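Local coordinates for heme-binding protein A / AI-2 binding protein A (Helicobacter pylori SS1, PDB 6OFQ) that binds the peptide STSA and probably delivers peptides from the periplasm to an ABC transporter, at residues Val34-Ala39 with Arg246-Ser251. Sequence-based numbering, arbitrary orientation. Where two conformers were deposited one is given.
Sequences VFARGA and RTIPNS
Ala36 pairs with Arg246 and Arg37 with Thr247 where strands 32-37 and 242-247 run parallel. Arg246 N donates to Phe35 O at 2.8 Å. Arg246 O then accepts from Arg37 N at 3.0 Å, in a more bent bond (143° at the hydrogen). Ile248 N donates to Arg37 O at 2.9 Å and carries the pairing just past strand 242-247. The same carbonyls also take CA-H contacts: Ala36 CA lies 3.3 Å from Arg246 O, and Thr247 CA approaches Arg37 O. Beyond the strands, Pro249 CA makes a similar contact with Gly38 O.

These two strands are neighbours in a mixed five-stranded sheet of a type II periplasmic binding protein. Helix 251-259 crosses from 242-247 to strand 265-266 on the other side of 32-37, a beta-alpha-beta unit with 32-37 between its strands. Asn250 is the N-cap of that helix, its OD1 accepting from Thr253 N.

On one face of the sheet lie Ala36 and Arg246. Val34 CG1 packs 3.8 Å from Arg246 CD. Ile248 CD1 touches Ala36 CB and sits over the centre of the Arg246 guanidinium, 3.8 Å above its plane. The methyl thus covers one face of this group, while Arg246 NH1 forms a salt bridge with Glu262.

On the other face, Arg37 and Thr247 meet. Arg37 CG lies between backbone N and carbonyl carbon (chi1 51°), close to Arg246 O, and the chain bends at chi2. NE comes to 3.2 Å from Thr247 OG1. A water in the guanidinium plane accepts from Arg37 NH2 and also hydrogen-bonds Thr247 OG1, bridging the two side chains. Arg37 NH1 forms a salt bridge with Glu53 of helix 52-61. Thr247 CG2 faces the turn after strand 32-37, 3.9 Å from Ala39 CA.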
ATOM      1  N   VAL A  34     -18.874   4.993 -10.957  1.00  5.82           N
ATOM      2  CA  VAL A  34     -17.734   4.889 -11.913  1.00  6.13           C
ATOM      3  C   VAL A  34     -16.528   5.573 -11.281  1.00  6.87           C
ATOM      4  O   VAL A  34     -16.534   6.804 -11.125  1.00  5.83           O
ATOM      5  CB  VAL A  34     -18.049   5.462 -13.298  1.00  6.91           C
ATOM      6  CG1 VAL A  34     -16.886   5.144 -14.227  1.00  7.43           C
ATOM      7  CG2 VAL A  34     -19.277   4.781 -13.879  1.00  7.17           C
ATOM      8  N   PHE A  35     -15.543   4.779 -10.887  1.00  6.22           N
ATOM      9  CA  PHE A  35     -14.316   5.243 -10.226  1.00  5.98           C
ATOM     10  C   PHE A  35     -13.243   5.164 -11.305  1.00  5.62           C
ATOM     11  O   PHE A  35     -13.182   4.167 -12.025  1.00  7.21           O
ATOM     12  CB  PHE A  35     -14.007   4.257  -9.115  1.00  6.10           C
ATOM     13  CG  PHE A  35     -12.736   4.457  -8.354  1.00  5.61           C
ATOM     14  CD1 PHE A  35     -11.552   3.880  -8.754  1.00  5.89           C
ATOM     15  CD2 PHE A  35     -12.700   5.134  -7.161  1.00  5.90           C
ATOM     16  CE1 PHE A  35     -10.388   4.041  -8.009  1.00  6.14           C
ATOM     17  CE2 PHE A  35     -11.556   5.286  -6.391  1.00  6.63           C
ATOM     18  CZ  PHE A  35     -10.381   4.731  -6.843  1.00  6.97           C
ATOM     19  N   ALA A  36     -12.380   6.157 -11.359  1.00  5.36           N
ATOM     20  CA  ALA A  36     -11.277   6.101 -12.309  1.00  5.05           C
ATOM     21  C   ALA A  36      -9.959   6.358 -11.591  1.00  4.97           C
ATOM     22  O   ALA A  36      -9.824   7.130 -10.650  1.00  4.68           O
ATOM     23  CB  ALA A  36     -11.482   7.148 -13.416  1.00  6.01           C
ATOM     24  N   ARG A  37      -8.928   5.736 -12.162  1.00  4.86           N
ATOM     25  CA  ARG A  37      -7.593   5.731 -11.621  1.00  4.84           C
ATOM     26  C   ARG A  37      -6.588   5.530 -12.724  1.00  4.64           C
ATOM     27  O   ARG A  37      -6.918   5.242 -13.876  1.00  4.40           O
ATOM     28  CB  ARG A  37      -7.492   4.709 -10.500  1.00  4.75           C
ATOM     29  CG  ARG A  37      -7.991   3.310 -10.817  1.00  4.40           C
ATOM     30  CD  ARG A  37      -7.071   2.508 -11.718  1.00  4.61           C
ATOM     31  NE  ARG A  37      -7.474   1.111 -11.929  1.00  4.72           N
ATOM     32  CZ  ARG A  37      -7.386   0.106 -11.064  1.00  4.55           C
ATOM     33  NH1 ARG A  37      -6.910   0.376  -9.876  1.00  4.15           N
ATOM     34  NH2 ARG A  37      -7.853  -1.076 -11.335  1.00  5.14           N
ATOM     35  N   GLY A  38      -5.325   5.744 -12.441  1.00  4.81           N
ATOM     36  CA  GLY A  38      -4.269   5.836 -13.427  1.00  5.31           C
ATOM     37  C   GLY A  38      -3.651   4.584 -13.945  1.00  6.10           C
ATOM     38  O   GLY A  38      -3.166   4.568 -15.073  1.00  7.11           O
ATOM     39  N   ALA A  39      -3.632   3.491 -13.189  1.00  6.26           N
ATOM     40  CA  ALA A  39      -2.995   2.211 -13.563  1.00  6.55           C
ATOM     41  C   ALA A  39      -3.831   1.078 -13.009  1.00  6.72           C
ATOM     42  O   ALA A  39      -4.325   1.116 -11.879  1.00  5.34           O
ATOM     43  CB  ALA A  39      -1.594   2.163 -13.031  1.00  7.41           C
ATOM     44  N   ARG A 246     -12.406   2.066 -13.636  1.00  5.44           N
ATOM     45  CA  ARG A 246     -11.778   2.333 -14.912  1.00  6.39           C
ATOM     46  C   ARG A 246     -10.329   2.743 -14.745  1.00  6.05           C
ATOM     47  O   ARG A 246      -9.924   3.457 -13.822  1.00  5.75           O
ATOM     48  CB  ARG A 246     -12.519   3.467 -15.617  1.00  8.34           C
ATOM     49  CG  ARG A 246     -13.928   3.067 -16.062  1.00  8.59           C
ATOM     50  CD  ARG A 246     -14.631   3.995 -17.058  1.00 11.32           C
ATOM     51  NE  ARG A 246     -13.789   4.165 -18.230  1.00 12.29           N
ATOM     52  CZ  ARG A 246     -13.880   5.178 -19.097  1.00 14.75           C
ATOM     53  NH1 ARG A 246     -14.828   6.068 -18.962  1.00 13.37           N
ATOM     54  NH2 ARG A 246     -12.984   5.277 -20.096  1.00 14.87           N
ATOM     55  N   THR A 247      -9.530   2.309 -15.713  1.00  5.43           N
ATOM     56  CA  THR A 247      -8.166   2.785 -15.901  1.00  6.21           C
ATOM     57  C   THR A 247      -8.090   3.812 -17.008  1.00  6.65           C
ATOM     58  O   THR A 247      -8.383   3.471 -18.140  1.00  7.34           O
ATOM     59  CB  THR A 247      -7.190   1.634 -16.153  1.00  6.54           C
ATOM     60  OG1 THR A 247      -7.200   0.687 -15.050  1.00  5.97           O
ATOM     61  CG2 THR A 247      -5.758   2.130 -16.310  1.00  6.52           C
ATOM     62  N   ILE A 248      -7.765   5.053 -16.668  1.00  6.15           N
ATOM     63  CA  ILE A 248      -7.612   6.176 -17.630  1.00  6.42           C
ATOM     64  C   ILE A 248      -6.265   6.753 -17.269  1.00  6.20           C
ATOM     65  O   ILE A 248      -6.097   7.492 -16.304  1.00  5.41           O
ATOM     66  CB  ILE A 248      -8.701   7.246 -17.400  1.00  6.92           C
ATOM     67  CG1 ILE A 248     -10.065   6.620 -17.626  1.00  7.97           C
ATOM     68  CG2 ILE A 248      -8.490   8.448 -18.334  1.00  7.35           C
ATOM     69  CD1 ILE A 248     -11.242   7.530 -17.418  1.00  8.42           C
ATOM     70  N   PRO A 249      -5.240   6.413 -18.062  1.00  6.80           N
ATOM     71  CA  PRO A 249      -3.883   6.685 -17.621  1.00  7.23           C
ATOM     72  C   PRO A 249      -3.466   8.128 -17.569  1.00  7.48           C
ATOM     73  O   PRO A 249      -2.723   8.542 -16.665  1.00  8.60           O
ATOM     74  CB  PRO A 249      -2.981   5.886 -18.595  1.00  8.43           C
ATOM     75  CG  PRO A 249      -3.888   4.870 -19.169  1.00 10.40           C
ATOM     76  CD  PRO A 249      -5.294   5.382 -19.093  1.00  8.81           C
ATOM     77  N   ASN A 250      -4.040   8.913 -18.467  1.00  7.33           N
ATOM     78  CA  ASN A 250      -3.704  10.334 -18.491  1.00  8.42           C
ATOM     79  C   ASN A 250      -4.547  11.100 -17.487  1.00  6.93           C
ATOM     80  O   ASN A 250      -5.784  11.076 -17.527  1.00  6.80           O
ATOM     81  CB  ASN A 250      -3.873  10.917 -19.910  1.00  9.25           C
ATOM     82  CG  ASN A 250      -3.461  12.369 -19.950  1.00 12.27           C
ATOM     83  OD1 ASN A 250      -4.101  13.254 -19.432  1.00 10.72           O
ATOM     84  ND2 ASN A 250      -2.314  12.632 -20.575  1.00 17.12           N
ATOM     85  N   SER A 251      -3.887  11.771 -16.543  0.63  6.89           N
ATOM     86  CA  SER A 251      -4.617  12.389 -15.444  0.63  7.10           C
ATOM     87  C   SER A 251      -5.463  13.579 -15.858  0.63  6.89           C
ATOM     88  O   SER A 251      -6.465  13.903 -15.200  0.63  6.41           O
ATOM     89  CB  SER A 251      -3.614  12.785 -14.364  0.63  7.65           C
ATOM     90  OG  SER A 251      -3.060  11.619 -13.766  0.63  7.85           O
TER
HETATM   91  O   HOH W   1      -9.343  -0.781 -14.013  1.00  6.03           O